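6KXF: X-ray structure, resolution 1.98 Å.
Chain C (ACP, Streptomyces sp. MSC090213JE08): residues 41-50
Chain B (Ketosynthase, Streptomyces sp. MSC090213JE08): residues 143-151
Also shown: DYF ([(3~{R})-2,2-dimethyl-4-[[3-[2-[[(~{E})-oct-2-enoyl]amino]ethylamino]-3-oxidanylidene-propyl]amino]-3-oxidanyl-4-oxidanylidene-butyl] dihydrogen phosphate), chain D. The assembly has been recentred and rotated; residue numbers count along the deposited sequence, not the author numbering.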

# COMPACT_ATOMS: atom_id res chain seq x y z
N SER C 41 11.63 -2.26 -21.71
CA SER C 41 12.85 -1.83 -21.01
C SER C 41 13.15 -2.75 -19.81
O SER C 41 14.32 -2.92 -19.45
CB SER C 41 12.75 -0.39 -20.57
N LEU C 42 12.10 -3.33 -19.21
CA LEU C 42 12.19 -4.33 -18.14
C LEU C 42 12.81 -5.62 -18.68
O LEU C 42 13.57 -6.27 -17.98
CB LEU C 42 10.80 -4.66 -17.57
CG LEU C 42 10.27 -3.78 -16.43
CD1 LEU C 42 9.05 -4.42 -15.78
CD2 LEU C 42 11.34 -3.51 -15.38
N LYS C 43 12.38 -6.01 -19.89
CA LYS C 43 12.94 -7.15 -20.62
C LYS C 43 14.47 -7.00 -20.66
O LYS C 43 15.18 -7.84 -20.09
CB LYS C 43 12.29 -7.25 -22.01
N LEU C 44 14.95 -5.89 -21.23
CA LEU C 44 16.38 -5.63 -21.41
C LEU C 44 17.12 -5.62 -20.06
O LEU C 44 18.26 -6.07 -20.00
CB LEU C 44 16.60 -4.31 -22.16
CG LEU C 44 16.84 -4.51 -23.66
CD1 LEU C 44 15.70 -5.32 -24.27
CD2 LEU C 44 17.02 -3.17 -24.37
N ILE C 45 16.48 -5.12 -18.99
CA ILE C 45 17.10 -5.12 -17.65
C ILE C 45 17.20 -6.57 -17.16
O ILE C 45 18.22 -6.98 -16.59
CB ILE C 45 16.33 -4.19 -16.68
CG1 ILE C 45 16.64 -2.72 -16.95
CG2 ILE C 45 16.61 -4.57 -15.23
CD1 ILE C 45 15.59 -1.75 -16.45
N ASP C 46 16.16 -7.37 -17.39
CA ASP C 46 16.21 -8.78 -16.95
C ASP C 46 17.41 -9.49 -17.61
O ASP C 46 18.09 -10.30 -16.95
CB ASP C 46 14.87 -9.49 -17.21
CG ASP C 46 14.16 -10.10 -15.99
OD1 ASP C 46 14.83 -10.39 -14.95
OD2 ASP C 46 12.94 -10.31 -16.10
N VAL C 47 17.71 -9.15 -18.88
CA VAL C 47 18.83 -9.81 -19.62
C VAL C 47 20.17 -9.30 -19.10
O VAL C 47 21.05 -10.11 -18.84
CB VAL C 47 18.75 -9.71 -21.16
CG1 VAL C 47 17.32 -9.83 -21.67
CG2 VAL C 47 19.42 -8.48 -21.73
N LEU C 48 20.33 -7.98 -18.93
CA LEU C 48 21.59 -7.45 -18.38
C LEU C 48 21.82 -8.06 -16.98
O LEU C 48 22.95 -8.50 -16.67
CB LEU C 48 21.54 -5.91 -18.37
CG LEU C 48 22.77 -5.24 -17.75
CD1 LEU C 48 22.89 -3.80 -18.24
CD2 LEU C 48 22.74 -5.30 -16.22
N SER C 49 20.76 -8.18 -16.18
CA SER C 49 20.83 -8.72 -14.80
C SER C 49 21.26 -10.19 -14.81
O SER C 49 22.03 -10.62 -13.93
CB SER C 49 19.54 -8.58 -14.02
OG SER C 49 19.69 -9.11 -12.69
N ALA C 50 20.70 -10.97 -15.75
CA ALA C 50 21.01 -12.42 -15.91
C ALA C 50 22.48 -12.61 -16.34
O ALA C 50 23.21 -13.39 -15.73
CB ALA C 50 20.05 -13.07 -16.88
C29 DYF D . 9.36 0.16 -4.79
C26 DYF D . 8.65 3.93 -5.65
C25 DYF D . 8.79 4.28 -6.94
O13 DYF D . 12.26 4.12 -14.17
C21 DYF D . 6.89 5.81 -9.61
C17 DYF D . 9.90 6.45 -11.56
O11 DYF D . 10.24 1.68 -15.78
N22 DYF D . 7.34 6.09 -8.37
C10 DYF D . 11.49 2.33 -15.59
N19 DYF D . 8.49 6.35 -11.34
C30 DYF D . 8.38 -0.82 -4.10
C31 DYF D . 8.96 -2.18 -3.67
N14 DYF D . 10.24 3.25 -13.59
C28 DYF D . 8.59 1.38 -5.31
C27 DYF D . 9.29 2.69 -5.02
C23 DYF D . 8.18 5.63 -7.38
C20 DYF D . 7.73 6.97 -10.29
C16 DYF D . 10.27 5.59 -12.76
C15 DYF D . 10.11 4.12 -12.44
C12 DYF D . 11.41 3.32 -14.42
C01 DYF D . 12.20 0.39 -14.08
C02 DYF D . 12.49 1.16 -15.39
C03 DYF D . 13.96 1.63 -15.38
C04 DYF D . 12.31 0.22 -16.61
O05 DYF D . 12.64 0.92 -17.79
P06 DYF D . 11.53 1.31 -18.96
O07 DYF D . 11.71 0.32 -20.10
O08 DYF D . 11.93 2.68 -19.46
O09 DYF D . 10.09 1.06 -18.56
O18 DYF D . 10.71 7.08 -10.92
O24 DYF D . 8.21 6.66 -6.75
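Chain B, residues 143-151: YVDAGRIPF

Residues C:Ser41 to C:Ala50 form one regular helix, established by i to i+4 backbone bonds such as C:Asp46 N to C:Leu42 O at 2.9 Å and C:Ser49 N to C:Ile45 O at 2.8 Å. The chain B segment B:Tyr143 to B:Phe151 begins as an extended loop and then takes up helical phi/psi values. The nearest CA atoms across the interface, C:Asp46 CA and B:Ala146 CA, are 5.5 Å apart, and the two stretches together bury 262 Å². Direction can be judged from the order of contacts. B:Val144 touches C:Ser49, B:Ala146 spans C:Ile45, C:Asp46 and C:Ser49, and B:Pro150 reaches C:Leu42, so chain B proceeds toward the N-terminal end of the helix as its sequence advances.

B:Tyr143 has phi/psi of -76/77, and its side chain makes no close contact: B:Tyr143 CD1 is 5.4 Å from C:Ser49 O. B:Val144 is extended at -123/159. Its CA-to-CB bond points away, and it engages the helix through its backbone: C:Ser49 OG lies 3.3 Å from B:Val144 O in a weak hydrogen bond, whose proton also has another acceptor within reach. The t rotamer of C:Ser49, with chi1 at -179°, places the hydroxyl for this approach.

B:Asp145, at -78/103, also directs CA-to-CB away, but its carboxylate end swings back. B:Asp145 OD1 receives weak bonds from B:Gly147 N at 3.2 Å and B:Arg148 N at 3.4 Å, while B:Arg148 N bonds B:Asp145 O at 3.2 Å; together these tie the acidic residue to the turn that follows it. The same B:Asp145 OD1 is 4.0 Å from C:Asp46 OD1, a close approach of like charges.

From B:Ala146 to B:Arg148 the phi/psi values are helical. B:Ala146 is the centre of the contact, with 58 Å² covered. Its methyl points toward the helix, with B:Ala146 CB 3.7 Å from C:Asp46 OD1, 4.0 Å from C:Ile45 CG2 and 4.2 Å from C:Ser49 CB. Water 1 joins the polar groups beside it: it accepts from B:Ala146 N, donates to C:Asp46 OD1 and bonds C:Ser49 OG, each at 2.9 Å.

At B:Gly147 the absence of a side chain matters, since an ideal CB would lie 2.4 Å from C:Asp46 OD2, a clash. B:Gly147 N is 3.1 Å from C:Asp46 OD1. B:Arg148 then turns its CA-to-CB bond away, and B:Arg148 CB is 7.4 Å from C:Asp46 OD1.

The CA-to-CB bond of B:Ile149 points toward chain C, yet B:Ile149 CD1 is still 6.8 Å from C:Ile45 CG2. B:Pro150 closes the contact, with B:Pro150 CG 4.3 Å from C:Leu42 CD1, an apolar pairing near the N-terminal end of the helix. B:Phe151 is out of reach. C:Ser41 CB, bonded to DYF O07 at 1.3 Å, is itself 11.0 Å from B:Ala146 CB.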

# COMPACT_ATOMS: atom_id res chain seq x y z
N TYR B 143 22.79 -8.65 -7.23
CA TYR B 143 22.39 -9.82 -8.05
C TYR B 143 21.07 -10.37 -7.52
O TYR B 143 21.05 -11.39 -6.82
CB TYR B 143 23.47 -10.91 -8.06
CG TYR B 143 24.72 -10.57 -8.82
CD1 TYR B 143 24.84 -9.39 -9.54
CD2 TYR B 143 25.80 -11.45 -8.84
CE1 TYR B 143 26.01 -9.09 -10.23
CE2 TYR B 143 26.96 -11.17 -9.53
CZ TYR B 143 27.07 -9.98 -10.23
OH TYR B 143 28.21 -9.67 -10.92
N VAL B 144 19.99 -9.67 -7.88
CA VAL B 144 18.64 -10.03 -7.50
C VAL B 144 17.81 -10.18 -8.77
O VAL B 144 18.16 -9.66 -9.84
CB VAL B 144 18.04 -8.99 -6.52
CG1 VAL B 144 18.89 -8.88 -5.27
CG2 VAL B 144 17.85 -7.62 -7.16
N ASP B 145 16.70 -10.91 -8.64
CA ASP B 145 15.87 -11.28 -9.76
C ASP B 145 15.03 -10.07 -10.13
O ASP B 145 14.04 -9.78 -9.45
CB ASP B 145 15.00 -12.49 -9.41
CG ASP B 145 14.21 -13.07 -10.58
OD1 ASP B 145 13.86 -12.29 -11.51
OD2 ASP B 145 13.94 -14.29 -10.56
N ALA B 146 15.42 -9.39 -11.21
CA ALA B 146 14.83 -8.11 -11.62
C ALA B 146 13.37 -8.28 -12.03
O ALA B 146 12.54 -7.38 -11.81
CB ALA B 146 15.65 -7.49 -12.73
N GLY B 147 13.04 -9.43 -12.64
CA GLY B 147 11.71 -9.67 -13.13
C GLY B 147 10.71 -9.90 -12.00
O GLY B 147 9.50 -9.78 -12.20
N ARG B 148 11.22 -10.27 -10.82
CA ARG B 148 10.36 -10.51 -9.66
C ARG B 148 10.06 -9.20 -8.89
O ARG B 148 9.12 -9.18 -8.14
CB ARG B 148 10.97 -11.61 -8.78
CG ARG B 148 10.70 -13.00 -9.36
CD ARG B 148 11.10 -14.12 -8.45
NE ARG B 148 10.09 -14.38 -7.44
CZ ARG B 148 10.33 -15.06 -6.32
NH1 ARG B 148 11.51 -15.61 -6.14
NH2 ARG B 148 9.39 -15.17 -5.39
N ILE B 149 10.82 -8.13 -9.15
CA ILE B 149 10.75 -6.88 -8.37
C ILE B 149 9.34 -6.30 -8.41
O ILE B 149 8.81 -5.96 -7.36
CB ILE B 149 11.83 -5.88 -8.80
CG1 ILE B 149 13.18 -6.31 -8.19
CG2 ILE B 149 11.46 -4.45 -8.42
CD1 ILE B 149 14.39 -5.77 -8.93
N PRO B 150 8.69 -6.13 -9.58
CA PRO B 150 7.35 -5.55 -9.61
C PRO B 150 6.34 -6.30 -8.73
O PRO B 150 5.46 -5.68 -8.10
CB PRO B 150 6.90 -5.63 -11.06
CG PRO B 150 8.15 -6.01 -11.88
CD PRO B 150 9.22 -6.46 -10.91
N PHE B 151 6.50 -7.64 -8.67
CA PHE B 151 5.60 -8.52 -7.95
C PHE B 151 5.76 -8.33 -6.43
O PHE B 151 4.89 -8.72 -5.70
CB PHE B 151 5.80 -9.97 -8.45
CG PHE B 151 5.39 -10.22 -9.88
CD1 PHE B 151 4.06 -10.27 -10.25
CD2 PHE B 151 6.34 -10.38 -10.88
CE1 PHE B 151 3.68 -10.47 -11.58
CE2 PHE B 151 5.96 -10.61 -12.21
CZ PHE B 151 4.63 -10.65 -12.55
O HOH W 1 17.17 -10.48 -13.20